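Local coordinates for holo-[acyl-carrier-protein] synthase (PDB 5XUM) that belongs to the 4'-phosphopantetheinyl transferase superfamily and is assembled here from three copies of the same chain, at residues V9-R14 with D98-A103; F88-V93 with E108-D113; H82-F87 with P145-K150; G112-E117 with V160-I165. All coordinates share one frame; numbering follows the deposited sequence.

Interaction 1: residues V9-R14 with D98-A103; sequences VLEVER and DRFAVA
E11 and F100 face each other where strand 2-11 pairs antiparallel with strand 100-108 in the three-stranded sheet. They are a non-hydrogen-bonded pair, with side chains on the same face as V9 and V102. Along E11, CB lies 3.6 Å from F100 CE1. CG, anti to the backbone N (chi1 -162°), comes over the ring and makes a CH-pi contact, 4.1 Å from the F100 centroid and offset toward the rim. The carboxylate plane runs nearly parallel to the ring (16°), with CD 3.7 Å from F100 CZ and OE2 near that same rim atom. Glutamate suits this place because its CG can rest on the aromatic face while its oxygens reach arginines: OE2 makes a long salt bridge to R99 NH1, and OE1 pairs with R14 NH1 at 2.8 Å through a bent, weak hydrogen bond. F100 also meets F100 of both other subunits edge-to-face, and R14 forms a salt bridge with D98 of the second subunit, which places this face at the subunit interface. On the other face L10 CD1 rests 3.8 Å from A101 CB, and L10 also packs on A43, F46 and A47 of helix 38-56. A101 N donates to L10 O at 2.8 Å, and L10 N to A101 O. One residue on, V12 N donates to R99 O over 2.9 Å, and a water that accepts from E13 N donates to that same R99 oxygen.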
loop_
_atom_site.group_PDB
_atom_site.type_symbol
_atom_site.label_atom_id
_atom_site.label_comp_id
_atom_site.label_asym_id
_atom_site.label_seq_id
_atom_site.Cartn_x
_atom_site.Cartn_y
_atom_site.Cartn_z
ATOM N N VAL A 9 9.514 5.957 11.254
ATOM C CA VAL A 9 10.943 6.227 11.096
ATOM C C VAL A 9 11.582 6.482 12.467
ATOM O O VAL A 9 11.028 7.210 13.290
ATOM C CB VAL A 9 11.202 7.400 10.104
ATOM C CG1 VAL A 9 10.625 8.715 10.613
ATOM C CG2 VAL A 9 12.688 7.545 9.784
ATOM N N LEU A 10 12.731 5.857 12.718
ATOM C CA LEU A 10 13.479 6.115 13.948
ATOM C C LEU A 10 14.983 5.963 13.763
ATOM O O LEU A 10 15.445 5.100 13.007
ATOM C CB LEU A 10 12.969 5.254 15.118
ATOM C CG LEU A 10 12.794 3.740 14.983
ATOM C CD1 LEU A 10 14.127 3.027 15.128
ATOM C CD2 LEU A 10 11.821 3.230 16.035
ATOM N N GLU A 11 15.736 6.816 14.453
ATOM C CA GLU A 11 17.192 6.746 14.446
ATOM C C GLU A 11 17.626 5.582 15.331
ATOM O O GLU A 11 17.336 5.566 16.531
ATOM C CB GLU A 11 17.798 8.068 14.932
ATOM C CG GLU A 11 19.268 8.259 14.571
ATOM C CD GLU A 11 19.736 9.703 14.684
ATOM O OE1 GLU A 11 19.062 10.515 15.357
ATOM O OE2 GLU A 11 20.790 10.031 14.098
ATOM N N VAL A 12 18.303 4.608 14.723
ATOM C CA VAL A 12 18.723 3.380 15.406
ATOM C C VAL A 12 19.563 3.670 16.654
ATOM O O VAL A 12 19.297 3.115 17.724
ATOM C CB VAL A 12 19.489 2.428 14.452
ATOM C CG1 VAL A 12 20.139 1.279 15.217
ATOM C CG2 VAL A 12 18.560 1.889 13.373
ATOM N N GLU A 13 20.552 4.553 16.507
ATOM C CA GLU A 13 21.506 4.873 17.577
ATOM C C GLU A 13 20.850 5.386 18.862
ATOM O O GLU A 13 21.369 5.161 19.956
ATOM C CB GLU A 13 22.550 5.882 17.085
ATOM C CG GLU A 13 23.844 5.889 17.888
ATOM C CD GLU A 13 24.755 7.050 17.533
ATOM O OE1 GLU A 13 25.928 6.796 17.183
ATOM O OE2 GLU A 13 24.302 8.214 17.601
ATOM N N ARG A 14 19.713 6.066 18.728
ATOM C CA ARG A 14 19.021 6.630 19.891
ATOM C C ARG A 14 17.983 5.690 20.524
ATOM O O ARG A 14 17.278 6.077 21.460
ATOM C CB ARG A 14 18.420 8.004 19.559
ATOM C CG ARG A 14 19.463 9.113 19.489
ATOM C CD ARG A 14 18.842 10.502 19.525
ATOM N NE ARG A 14 18.356 10.932 18.214
ATOM C CZ ARG A 14 17.079 10.920 17.836
ATOM N NH1 ARG A 14 16.750 11.335 16.620
ATOM N NH2 ARG A 14 16.132 10.498 18.665
ATOM N N ASP A 98 19.176 1.916 7.581
ATOM C CA ASP A 98 20.515 2.427 7.306
ATOM C C ASP A 98 20.701 3.684 8.160
ATOM O O ASP A 98 20.380 4.793 7.728
ATOM C CB ASP A 98 20.702 2.729 5.812
ATOM C CG ASP A 98 22.138 3.118 5.460
ATOM O OD1 ASP A 98 22.373 3.589 4.324
ATOM O OD2 ASP A 98 23.034 2.954 6.315
ATOM N N ARG A 99 21.205 3.486 9.379
ATOM C CA ARG A 99 21.262 4.522 10.430
ATOM C C ARG A 99 19.871 4.889 10.949
ATOM O O ARG A 99 19.661 4.992 12.158
ATOM C CB ARG A 99 22.034 5.775 9.990
ATOM C CG ARG A 99 23.521 5.547 9.752
ATOM C CD ARG A 99 24.370 6.731 10.200
ATOM N NE ARG A 99 24.005 7.989 9.546
ATOM C CZ ARG A 99 23.371 8.998 10.142
ATOM N NH1 ARG A 99 23.020 8.914 11.421
ATOM N NH2 ARG A 99 23.086 10.098 9.458
ATOM N N PHE A 100 18.933 5.097 10.029
ATOM C CA PHE A 100 17.527 5.257 10.371
ATOM C C PHE A 100 16.774 4.007 9.938
ATOM O O PHE A 100 17.005 3.488 8.848
ATOM C CB PHE A 100 16.934 6.489 9.682
ATOM C CG PHE A 100 17.384 7.796 10.273
ATOM C CD1 PHE A 100 16.609 8.441 11.231
ATOM C CD2 PHE A 100 18.576 8.392 9.865
ATOM C CE1 PHE A 100 17.020 9.650 11.777
ATOM C CE2 PHE A 100 18.991 9.600 10.409
ATOM C CZ PHE A 100 18.210 10.230 11.367
ATOM N N ALA A 101 15.889 3.518 10.801
ATOM C CA ALA A 101 15.025 2.393 10.464
ATOM C C ALA A 101 13.697 2.915 9.925
ATOM O O ALA A 101 13.136 3.863 10.471
ATOM C CB ALA A 101 14.802 1.510 11.681
ATOM N N VAL A 102 13.215 2.316 8.838
ATOM C CA VAL A 102 11.893 2.648 8.293
ATOM C C VAL A 102 11.060 1.374 8.157
ATOM O O VAL A 102 11.480 0.409 7.507
ATOM C CB VAL A 102 11.970 3.404 6.943
ATOM C CG1 VAL A 102 10.571 3.721 6.414
ATOM C CG2 VAL A 102 12.768 4.696 7.087
ATOM N N ALA A 103 9.887 1.378 8.785
ATOM C CA ALA A 103 8.981 0.233 8.742
ATOM C C ALA A 103 7.668 0.591 8.061
ATOM O O ALA A 103 7.149 1.696 8.231
ATOM C CB ALA A 103 8.722 -0.294 10.138
HETATM O O HOH W 1 21.458 5.678 14.093
#

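Interaction 2: residues F88-V93 with E108-D113; sequences FNYAHV and EKRKGD
R110 lays its guanidinium flat on the ring of Y90, the planes 14° apart, in a cation-pi stack with CZ 3.7 Å from the ring centroid. The guanidinium is shifted toward the ring's rim, so that Y90 CE1 lies under its centre, and R110 CD adds a CH-pi contact over the ring. Arginine suits the site because its long chain, extended from CG to NE, can cross a tyrosine and still offer N-H groups at its edge. D113 CB meets the same ring at its edge, in plane, 3.7 Å from Y90 CE2.

E108 OE1 is gripped twice, by H92 NE2 at 2.7 Å and by R110 NE, at 3.1 Å, as part of a salt bridge. These donors come from opposite faces of the carboxylate plane, each tilted well out of it. One oxygen thus ties the imidazole to the arginine; E108 OE2 and R110 NH2 bond to the backbone of I2 of the third subunit.

Further out, N89 pairs its amide with the backbone of R110: OD1 takes R110 N on a lone pair at 2.9 Å, while ND2 gives to R110 O at 3.2 Å. N89 and Y90 both face E108 in a classic beta bulge: Y90 N and, weakly, N89 N donate to E108 O, and E108 N to Y90 O. The contact lies where strand 90-97 begins and strand 100-108 ends, with F88 packed on L79 of strand 76-81 and N89 beside Y162 of strand 158-162.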
loop_
_atom_site.group_PDB
_atom_site.type_symbol
_atom_site.label_atom_id
_atom_site.label_comp_id
_atom_site.label_asym_id
_atom_site.label_seq_id
_atom_site.Cartn_x
_atom_site.Cartn_y
_atom_site.Cartn_z
ATOM N N PHE A 88 -8.913 -7.769 9.482
ATOM C CA PHE A 88 -7.951 -7.889 8.390
ATOM C C PHE A 88 -7.359 -9.295 8.431
ATOM O O PHE A 88 -7.104 -9.831 9.511
ATOM C CB PHE A 88 -6.849 -6.816 8.487
ATOM C CG PHE A 88 -6.060 -6.856 9.771
ATOM C CD1 PHE A 88 -6.467 -6.117 10.878
ATOM C CD2 PHE A 88 -4.906 -7.629 9.874
ATOM C CE1 PHE A 88 -5.748 -6.157 12.063
ATOM C CE2 PHE A 88 -4.184 -7.677 11.059
ATOM C CZ PHE A 88 -4.603 -6.937 12.154
ATOM N N ASN A 89 -7.173 -9.912 7.270
ATOM C CA ASN A 89 -6.550 -11.234 7.232
ATOM C C ASN A 89 -5.170 -11.235 6.583
ATOM O O ASN A 89 -4.485 -12.258 6.563
ATOM C CB ASN A 89 -7.482 -12.299 6.627
ATOM C CG ASN A 89 -7.974 -11.948 5.233
ATOM O OD1 ASN A 89 -7.823 -10.820 4.759
ATOM N ND2 ASN A 89 -8.577 -12.929 4.569
ATOM N N TYR A 90 -4.762 -10.076 6.073
ATOM C CA TYR A 90 -3.428 -9.921 5.512
ATOM C C TYR A 90 -2.711 -8.713 6.092
ATOM O O TYR A 90 -3.277 -7.620 6.186
ATOM C CB TYR A 90 -3.474 -9.858 3.978
ATOM C CG TYR A 90 -3.543 -11.224 3.339
ATOM C CD1 TYR A 90 -2.393 -11.845 2.854
ATOM C CD2 TYR A 90 -4.754 -11.908 3.242
ATOM C CE1 TYR A 90 -2.448 -13.102 2.280
ATOM C CE2 TYR A 90 -4.819 -13.166 2.669
ATOM C CZ TYR A 90 -3.667 -13.759 2.194
ATOM O OH TYR A 90 -3.735 -15.009 1.627
ATOM N N ALA A 91 -1.472 -8.937 6.512
ATOM C CA ALA A 91 -0.585 -7.862 6.923
ATOM C C ALA A 91 0.649 -7.924 6.041
ATOM O O ALA A 91 1.441 -8.863 6.124
ATOM C CB ALA A 91 -0.209 -7.999 8.390
ATOM N N HIS A 92 0.780 -6.935 5.169
ATOM C CA HIS A 92 1.934 -6.828 4.298
ATOM C C HIS A 92 2.898 -5.883 4.942
ATOM O O HIS A 92 2.600 -4.697 5.131
ATOM C CB HIS A 92 1.504 -6.355 2.915
ATOM C CG HIS A 92 0.471 -7.247 2.267
ATOM N ND1 HIS A 92 0.788 -8.425 1.692
ATOM C CD2 HIS A 92 -0.910 -7.099 2.128
ATOM C CE1 HIS A 92 -0.329 -8.999 1.205
ATOM N NE2 HIS A 92 -1.367 -8.187 1.472
ATOM N N VAL A 93 4.059 -6.411 5.318
ATOM C CA VAL A 93 5.019 -5.650 6.109
ATOM C C VAL A 93 6.400 -5.613 5.452
ATOM O O VAL A 93 6.787 -6.532 4.727
ATOM C CB VAL A 93 5.108 -6.148 7.584
ATOM C CG1 VAL A 93 3.725 -6.219 8.223
ATOM C CG2 VAL A 93 5.801 -7.497 7.678
ATOM N N GLU A 108 -4.767 -5.530 5.002
ATOM C CA GLU A 108 -5.676 -5.841 3.902
ATOM C C GLU A 108 -6.723 -6.862 4.341
ATOM O O GLU A 108 -6.422 -7.795 5.090
ATOM C CB GLU A 108 -4.877 -6.384 2.706
ATOM C CG GLU A 108 -5.704 -6.761 1.479
ATOM C CD GLU A 108 -4.892 -7.453 0.394
ATOM O OE1 GLU A 108 -4.006 -8.277 0.718
ATOM O OE2 GLU A 108 -5.153 -7.182 -0.798
ATOM N N LYS A 109 -7.956 -6.664 3.882
ATOM C CA LYS A 109 -8.995 -7.677 4.015
ATOM C C LYS A 109 -9.282 -8.265 2.637
ATOM O O LYS A 109 -9.818 -7.586 1.756
ATOM C CB LYS A 109 -10.263 -7.099 4.663
ATOM C CG LYS A 109 -11.508 -7.989 4.594
ATOM C CD LYS A 109 -11.308 -9.335 5.276
ATOM C CE LYS A 109 -12.527 -10.229 5.103
ATOM N NZ LYS A 109 -12.188 -11.655 5.353
ATOM N N ARG A 110 -8.894 -9.522 2.453
ATOM C CA ARG A 110 -9.208 -10.250 1.232
ATOM C C ARG A 110 -10.441 -11.106 1.457
ATOM O O ARG A 110 -10.634 -11.652 2.546
ATOM C CB ARG A 110 -8.057 -11.162 0.820
ATOM C CG ARG A 110 -6.826 -10.459 0.278
ATOM C CD ARG A 110 -5.912 -11.488 -0.361
ATOM N NE ARG A 110 -4.540 -11.015 -0.517
ATOM C CZ ARG A 110 -3.517 -11.794 -0.855
ATOM N NH1 ARG A 110 -3.708 -13.091 -1.066
ATOM N NH2 ARG A 110 -2.301 -11.280 -0.977
ATOM N N LYS A 111 -11.269 -11.213 0.422
ATOM C CA LYS A 111 -12.371 -12.168 0.401
ATOM C C LYS A 111 -11.777 -13.569 0.534
ATOM O O LYS A 111 -10.862 -13.931 -0.209
ATOM C CB LYS A 111 -13.165 -12.028 -0.906
ATOM C CG LYS A 111 -14.266 -13.060 -1.118
ATOM C CD LYS A 111 -14.845 -12.950 -2.524
ATOM C CE LYS A 111 -15.738 -14.132 -2.875
ATOM N NZ LYS A 111 -17.051 -14.096 -2.170
ATOM N N GLY A 112 -12.278 -14.334 1.502
ATOM C CA GLY A 112 -11.814 -15.699 1.732
ATOM C C GLY A 112 -10.428 -15.767 2.342
ATOM O O GLY A 112 -10.082 -14.954 3.206
ATOM N N ASP A 113 -9.640 -16.742 1.881
ATOM C CA ASP A 113 -8.263 -16.972 2.354
ATOM C C ASP A 113 -8.171 -17.296 3.846
ATOM O O ASP A 113 -7.153 -17.037 4.494
ATOM C CB ASP A 113 -7.333 -15.802 1.980
ATOM C CG ASP A 113 -6.531 -16.070 0.718
ATOM O OD1 ASP A 113 -5.951 -17.170 0.595
ATOM O OD2 ASP A 113 -6.461 -15.168 -0.146
#

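Interaction 3: residues H82-F87 with P145-K150; sequences HKDFGF and PFTLKK
D84 OD2 takes two groups of T147 at the first turn of helix 145-154: the hydroxyl OG1 at 3.0 Å, from the syn side but 30° out of the carboxylate plane, and T147 N in a weak bond of 3.2 Å. T147 can give both because its OG1 stands beside its own backbone N, anti to the carbonyl carbon (chi1 -56°). The other oxygen, D84 OD1, receives F146 N at 2.9 Å on its syn lone pair, a nearly straight bond (161°). An aspartate fits here, since the first N-H groups of a helix lack acceptors within it and the helix end probably favours a negative charge. P145, which has no N-H to offer, starts the turn and sets its CD 3.4 Å from D84 OD1.

D84 OD1 also lies at the edge of the F146 ring, in its plane, 3.3 Å from CD2. F146 CE2 comes 3.3 Å from K83 N, and CZ near the carbonyl carbon of H82, so the phenylalanine covers the loop backbone. The helix start is thereby tied to the loop between strands 76-81 and 90-97, while P145 also packs on Y162 of strand 158-162 and on I167 of strand 166-167.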
loop_
_atom_site.group_PDB
_atom_site.type_symbol
_atom_site.label_atom_id
_atom_site.label_comp_id
_atom_site.label_asym_id
_atom_site.label_seq_id
_atom_site.Cartn_x
_atom_site.Cartn_y
_atom_site.Cartn_z
ATOM N N HIS A 82 -1.380 -11.747 19.195
ATOM C CA HIS A 82 -1.754 -12.460 20.419
ATOM C C HIS A 82 -3.046 -11.920 20.960
ATOM O O HIS A 82 -3.464 -12.257 22.069
ATOM C CB HIS A 82 -0.645 -12.356 21.461
ATOM C CG HIS A 82 0.634 -13.045 21.056
ATOM N ND1 HIS A 82 0.852 -14.352 21.279
ATOM C CD2 HIS A 82 1.775 -12.558 20.422
ATOM C CE1 HIS A 82 2.071 -14.689 20.814
ATOM N NE2 HIS A 82 2.634 -13.589 20.290
ATOM N N LYS A 83 -3.692 -11.079 20.157
ATOM C CA LYS A 83 -4.945 -10.429 20.515
ATOM C C LYS A 83 -5.725 -10.147 19.231
ATOM O O LYS A 83 -5.156 -10.191 18.138
ATOM C CB LYS A 83 -4.649 -9.124 21.266
ATOM C CG LYS A 83 -5.760 -8.650 22.189
ATOM C CD LYS A 83 -5.327 -7.475 23.051
ATOM C CE LYS A 83 -4.657 -7.926 24.342
ATOM N NZ LYS A 83 -4.395 -6.779 25.256
ATOM N N ASP A 84 -7.023 -9.882 19.358
ATOM C CA ASP A 84 -7.831 -9.444 18.224
ATOM C C ASP A 84 -7.722 -7.931 18.044
ATOM O O ASP A 84 -8.076 -7.164 18.943
ATOM C CB ASP A 84 -9.295 -9.863 18.395
ATOM C CG ASP A 84 -9.530 -11.330 18.067
ATOM O OD1 ASP A 84 -8.733 -11.914 17.300
ATOM O OD2 ASP A 84 -10.525 -11.900 18.566
ATOM N N PHE A 85 -7.215 -7.517 16.885
ATOM C CA PHE A 85 -7.054 -6.099 16.563
ATOM C C PHE A 85 -8.029 -5.637 15.477
ATOM O O PHE A 85 -8.260 -4.440 15.312
ATOM C CB PHE A 85 -5.613 -5.799 16.133
ATOM C CG PHE A 85 -4.584 -6.085 17.194
ATOM C CD1 PHE A 85 -4.384 -5.200 18.248
ATOM C CD2 PHE A 85 -3.807 -7.238 17.134
ATOM C CE1 PHE A 85 -3.434 -5.461 19.223
ATOM C CE2 PHE A 85 -2.856 -7.505 18.107
ATOM C CZ PHE A 85 -2.672 -6.617 19.155
ATOM N N GLY A 86 -8.590 -6.594 14.741
ATOM C CA GLY A 86 -9.529 -6.308 13.653
ATOM C C GLY A 86 -9.807 -7.546 12.823
ATOM O O GLY A 86 -9.401 -8.652 13.194
ATOM N N PHE A 87 -10.496 -7.371 11.698
ATOM C CA PHE A 87 -10.817 -8.504 10.825
ATOM C C PHE A 87 -9.983 -8.561 9.540
ATOM O O PHE A 87 -10.303 -9.318 8.618
ATOM C CB PHE A 87 -12.327 -8.594 10.535
ATOM C CG PHE A 87 -12.869 -7.461 9.706
ATOM C CD1 PHE A 87 -13.111 -7.634 8.345
ATOM C CD2 PHE A 87 -13.160 -6.228 10.285
ATOM C CE1 PHE A 87 -13.617 -6.596 7.576
ATOM C CE2 PHE A 87 -13.667 -5.186 9.521
ATOM C CZ PHE A 87 -13.896 -5.370 8.165
ATOM N N PRO A 145 -9.499 -13.382 14.327
ATOM C CA PRO A 145 -8.888 -14.718 14.420
ATOM C C PRO A 145 -9.116 -15.469 15.737
ATOM O O PRO A 145 -9.378 -16.672 15.707
ATOM C CB PRO A 145 -7.389 -14.448 14.198
ATOM C CG PRO A 145 -7.214 -12.976 14.367
ATOM C CD PRO A 145 -8.508 -12.361 13.936
ATOM N N PHE A 146 -9.017 -14.779 16.870
ATOM C CA PHE A 146 -9.204 -15.428 18.171
ATOM C C PHE A 146 -10.670 -15.736 18.464
ATOM O O PHE A 146 -10.978 -16.753 19.088
ATOM C CB PHE A 146 -8.582 -14.607 19.300
ATOM C CG PHE A 146 -7.084 -14.686 19.344
ATOM C CD1 PHE A 146 -6.449 -15.720 20.024
ATOM C CD2 PHE A 146 -6.304 -13.730 18.699
ATOM C CE1 PHE A 146 -5.066 -15.798 20.064
ATOM C CE2 PHE A 146 -4.923 -13.806 18.733
ATOM C CZ PHE A 146 -4.302 -14.838 19.418
ATOM N N THR A 147 -11.561 -14.857 18.011
ATOM C CA THR A 147 -13.001 -15.092 18.096
ATOM C C THR A 147 -13.370 -16.325 17.270
ATOM O O THR A 147 -14.099 -17.201 17.744
ATOM C CB THR A 147 -13.807 -13.863 17.618
ATOM O OG1 THR A 147 -13.408 -12.712 18.370
ATOM C CG2 THR A 147 -15.310 -14.081 17.801
ATOM N N LEU A 148 -12.849 -16.393 16.047
ATOM C CA LEU A 148 -13.068 -17.538 15.167
ATOM C C LEU A 148 -12.472 -18.822 15.749
ATOM O O LEU A 148 -13.120 -19.869 15.734
ATOM C CB LEU A 148 -12.504 -17.264 13.765
ATOM C CG LEU A 148 -12.641 -18.355 12.696
ATOM C CD1 LEU A 148 -14.099 -18.630 12.349
ATOM C CD2 LEU A 148 -11.851 -17.993 11.445
ATOM N N LYS A 149 -11.249 -18.722 16.267
ATOM C CA LYS A 149 -10.528 -19.859 16.849
ATOM C C LYS A 149 -11.284 -20.484 18.027
ATOM O O LYS A 149 -11.372 -21.710 18.136
ATOM C CB LYS A 149 -9.126 -19.420 17.286
ATOM C CG LYS A 149 -8.171 -20.547 17.638
ATOM C CD LYS A 149 -6.826 -19.990 18.082
ATOM C CE LYS A 149 -5.959 -21.057 18.731
ATOM N NZ LYS A 149 -5.478 -22.078 17.759
ATOM N N LYS A 150 -11.831 -19.631 18.891
ATOM C CA LYS A 150 -12.581 -20.059 20.070
ATOM C C LYS A 150 -13.913 -20.713 19.687
ATOM O O LYS A 150 -14.359 -21.659 20.342
ATOM C CB LYS A 150 -12.818 -18.862 20.997
ATOM C CG LYS A 150 -13.320 -19.215 22.390
ATOM C CD LYS A 150 -13.749 -17.966 23.144
ATOM C CE LYS A 150 -14.351 -18.312 24.495
ATOM N NZ LYS A 150 -14.911 -17.109 25.172
#

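Interaction 4: residues G112-E117 with V160-I165; sequences GDIIVE and VRYGNI
I115 exchanges backbone hydrogen bonds with R161, and the shorter runs from I115 N to R161 O at 2.7 Å. The I115 carbonyl accepts two N-H groups, R161 N at 3.1 Å and V160 N at 2.8 Å, both from the same face of its plane. Beyond the paired strands, G163 N donates to D113 O at 2.9 Å.

V160 and R161 thus both face I115 in a classic beta bulge, set into the antiparallel pairing of strands 114-117 and 158-162. Strand 158-162 is an outer strand of a four-stranded antiparallel sheet, and on the other flank of strand 114-117 runs strand 137-140. The chain leaves strand 158-162 through a type II' turn from Y162 to I165; G163 has the positive phi (58°) of its second position, which glycine adopts readily.

Among charged groups, R161 bends at chi3 (53°) and lies alongside D113, its NH2 giving a long, weak bond of 3.4 Å to D113 OD1 within a salt bridge. The NH1 branch turns to its own chain and donates to G163 O at 2.8 Å, from above that carbonyl plane. One guanidinium therefore links the turn to D113, just before strand 114-117.

The van der Waals contacts divide by face. I115 CG1 packs beside the guanidinium, 3.5 Å from R161 NH2, while its CG2 and V160 CB form an apolar pair. On the other face I114 CG1 lies over the ring of Y162, offset toward its rim; the tyrosine offers a broad apolar surface here, while its OH bonds to L143 O.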
loop_
_atom_site.group_PDB
_atom_site.type_symbol
_atom_site.label_atom_id
_atom_site.label_comp_id
_atom_site.label_asym_id
_atom_site.label_seq_id
_atom_site.Cartn_x
_atom_site.Cartn_y
_atom_site.Cartn_z
ATOM N N GLY A 112 -12.278 -14.334 1.502
ATOM C CA GLY A 112 -11.814 -15.699 1.732
ATOM C C GLY A 112 -10.428 -15.767 2.342
ATOM O O GLY A 112 -10.082 -14.954 3.206
ATOM N N ASP A 113 -9.640 -16.742 1.881
ATOM C CA ASP A 113 -8.263 -16.972 2.354
ATOM C C ASP A 113 -8.171 -17.296 3.846
ATOM O O ASP A 113 -7.153 -17.037 4.494
ATOM C CB ASP A 113 -7.333 -15.802 1.980
ATOM C CG ASP A 113 -6.531 -16.070 0.718
ATOM O OD1 ASP A 113 -5.951 -17.170 0.595
ATOM O OD2 ASP A 113 -6.461 -15.168 -0.146
ATOM N N ILE A 114 -9.248 -17.867 4.376
ATOM C CA ILE A 114 -9.287 -18.370 5.740
ATOM C C ILE A 114 -9.578 -19.868 5.651
ATOM O O ILE A 114 -10.634 -20.272 5.161
ATOM C CB ILE A 114 -10.348 -17.627 6.582
ATOM C CG1 ILE A 114 -9.952 -16.153 6.749
ATOM C CG2 ILE A 114 -10.525 -18.283 7.945
ATOM C CD1 ILE A 114 -11.124 -15.207 6.865
ATOM N N ILE A 115 -8.625 -20.682 6.098
ATOM C CA ILE A 115 -8.716 -22.136 5.959
ATOM C C ILE A 115 -9.100 -22.783 7.286
ATOM O O ILE A 115 -8.458 -22.548 8.312
ATOM C CB ILE A 115 -7.401 -22.757 5.414
ATOM C CG1 ILE A 115 -6.846 -21.953 4.221
ATOM C CG2 ILE A 115 -7.594 -24.233 5.064
ATOM C CD1 ILE A 115 -7.745 -21.879 3.000
ATOM N N VAL A 116 -10.160 -23.591 7.247
ATOM C CA VAL A 116 -10.711 -24.251 8.431
ATOM C C VAL A 116 -10.959 -25.735 8.147
ATOM O O VAL A 116 -11.515 -26.091 7.106
ATOM C CB VAL A 116 -12.037 -23.585 8.881
ATOM C CG1 VAL A 116 -12.676 -24.358 10.026
ATOM C CG2 VAL A 116 -11.811 -22.136 9.290
ATOM N N GLU A 117 -10.541 -26.593 9.075
ATOM C CA GLU A 117 -10.793 -28.030 8.973
ATOM C C GLU A 117 -11.929 -28.447 9.905
ATOM O O GLU A 117 -11.911 -28.130 11.097
ATOM C CB GLU A 117 -9.517 -28.827 9.277
ATOM C CG GLU A 117 -9.636 -30.338 9.094
ATOM C CD GLU A 117 -9.676 -30.770 7.636
ATOM O OE1 GLU A 117 -8.685 -31.374 7.172
ATOM O OE2 GLU A 117 -10.691 -30.514 6.952
ATOM N N VAL A 160 -6.968 -23.528 10.417
ATOM C CA VAL A 160 -5.711 -23.948 9.797
ATOM C C VAL A 160 -4.854 -22.736 9.431
ATOM O O VAL A 160 -3.696 -22.643 9.841
ATOM C CB VAL A 160 -5.950 -24.837 8.554
ATOM C CG1 VAL A 160 -4.628 -25.303 7.959
ATOM C CG2 VAL A 160 -6.816 -26.042 8.911
ATOM N N ARG A 161 -5.431 -21.811 8.667
ATOM C CA ARG A 161 -4.728 -20.602 8.250
ATOM C C ARG A 161 -5.677 -19.410 8.211
ATOM O O ARG A 161 -6.807 -19.521 7.737
ATOM C CB ARG A 161 -4.067 -20.808 6.879
ATOM C CG ARG A 161 -3.107 -19.701 6.466
ATOM C CD ARG A 161 -2.395 -19.998 5.151
ATOM N NE ARG A 161 -3.315 -20.323 4.057
ATOM C CZ ARG A 161 -3.946 -19.430 3.297
ATOM N NH1 ARG A 161 -3.781 -18.127 3.495
ATOM N NH2 ARG A 161 -4.757 -19.843 2.333
ATOM N N TYR A 162 -5.209 -18.277 8.723
ATOM C CA TYR A 162 -5.945 -17.022 8.663
ATOM C C TYR A 162 -5.149 -16.029 7.814
ATOM O O TYR A 162 -4.343 -15.260 8.341
ATOM C CB TYR A 162 -6.156 -16.479 10.077
ATOM C CG TYR A 162 -7.240 -15.434 10.205
ATOM C CD1 TYR A 162 -8.541 -15.797 10.551
ATOM C CD2 TYR A 162 -6.964 -14.081 10.004
ATOM C CE1 TYR A 162 -9.539 -14.845 10.680
ATOM C CE2 TYR A 162 -7.957 -13.121 10.131
ATOM C CZ TYR A 162 -9.242 -13.511 10.468
ATOM O OH TYR A 162 -10.231 -12.567 10.597
ATOM N N GLY A 163 -5.370 -16.063 6.501
ATOM C CA GLY A 163 -4.615 -15.228 5.563
ATOM C C GLY A 163 -3.120 -15.484 5.667
ATOM O O GLY A 163 -2.684 -16.625 5.553
ATOM N N ASN A 164 -2.339 -14.426 5.895
ATOM C CA ASN A 164 -0.897 -14.570 6.151
ATOM C C ASN A 164 -0.506 -14.188 7.587
ATOM O O ASN A 164 0.674 -14.001 7.897
ATOM C CB ASN A 164 -0.063 -13.797 5.112
ATOM C CG ASN A 164 -0.038 -12.294 5.368
ATOM O OD1 ASN A 164 -0.829 -11.765 6.150
ATOM N ND2 ASN A 164 0.880 -11.599 4.705
ATOM N N ILE A 165 -1.513 -14.079 8.453
ATOM C CA ILE A 165 -1.329 -13.726 9.859
ATOM C C ILE A 165 -0.994 -14.974 10.669
ATOM O O ILE A 165 -1.604 -16.026 10.470
ATOM C CB ILE A 165 -2.616 -13.105 10.465
ATOM C CG1 ILE A 165 -3.275 -12.107 9.503
ATOM C CG2 ILE A 165 -2.335 -12.459 11.818
ATOM C CD1 ILE A 165 -2.484 -10.840 9.242
#

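Interaction 1 stands apart, its centre 27 to 34 Å from the others, and interactions 2, 3 and 4 cluster with centres 10 to 13 Å apart. Interactions 1 and 2 share the sheet of strands 2-11, 100-108 and 90-97 and both touch the third subunit, so that sheet serves the assembly at two places. Interactions 2 and 4 share G112 and D113, where the chain passes from that sheet into the four-stranded one; N164 further joins them through probable bonds to N89 and A91. Along the chain, interaction 1 closes before interaction 4 opens, and the segments of interaction 2 fall between those of interaction 3, whose P145 and L148 meet Y162 of interaction 4, bringing helix 145-154 against the four-stranded sheet.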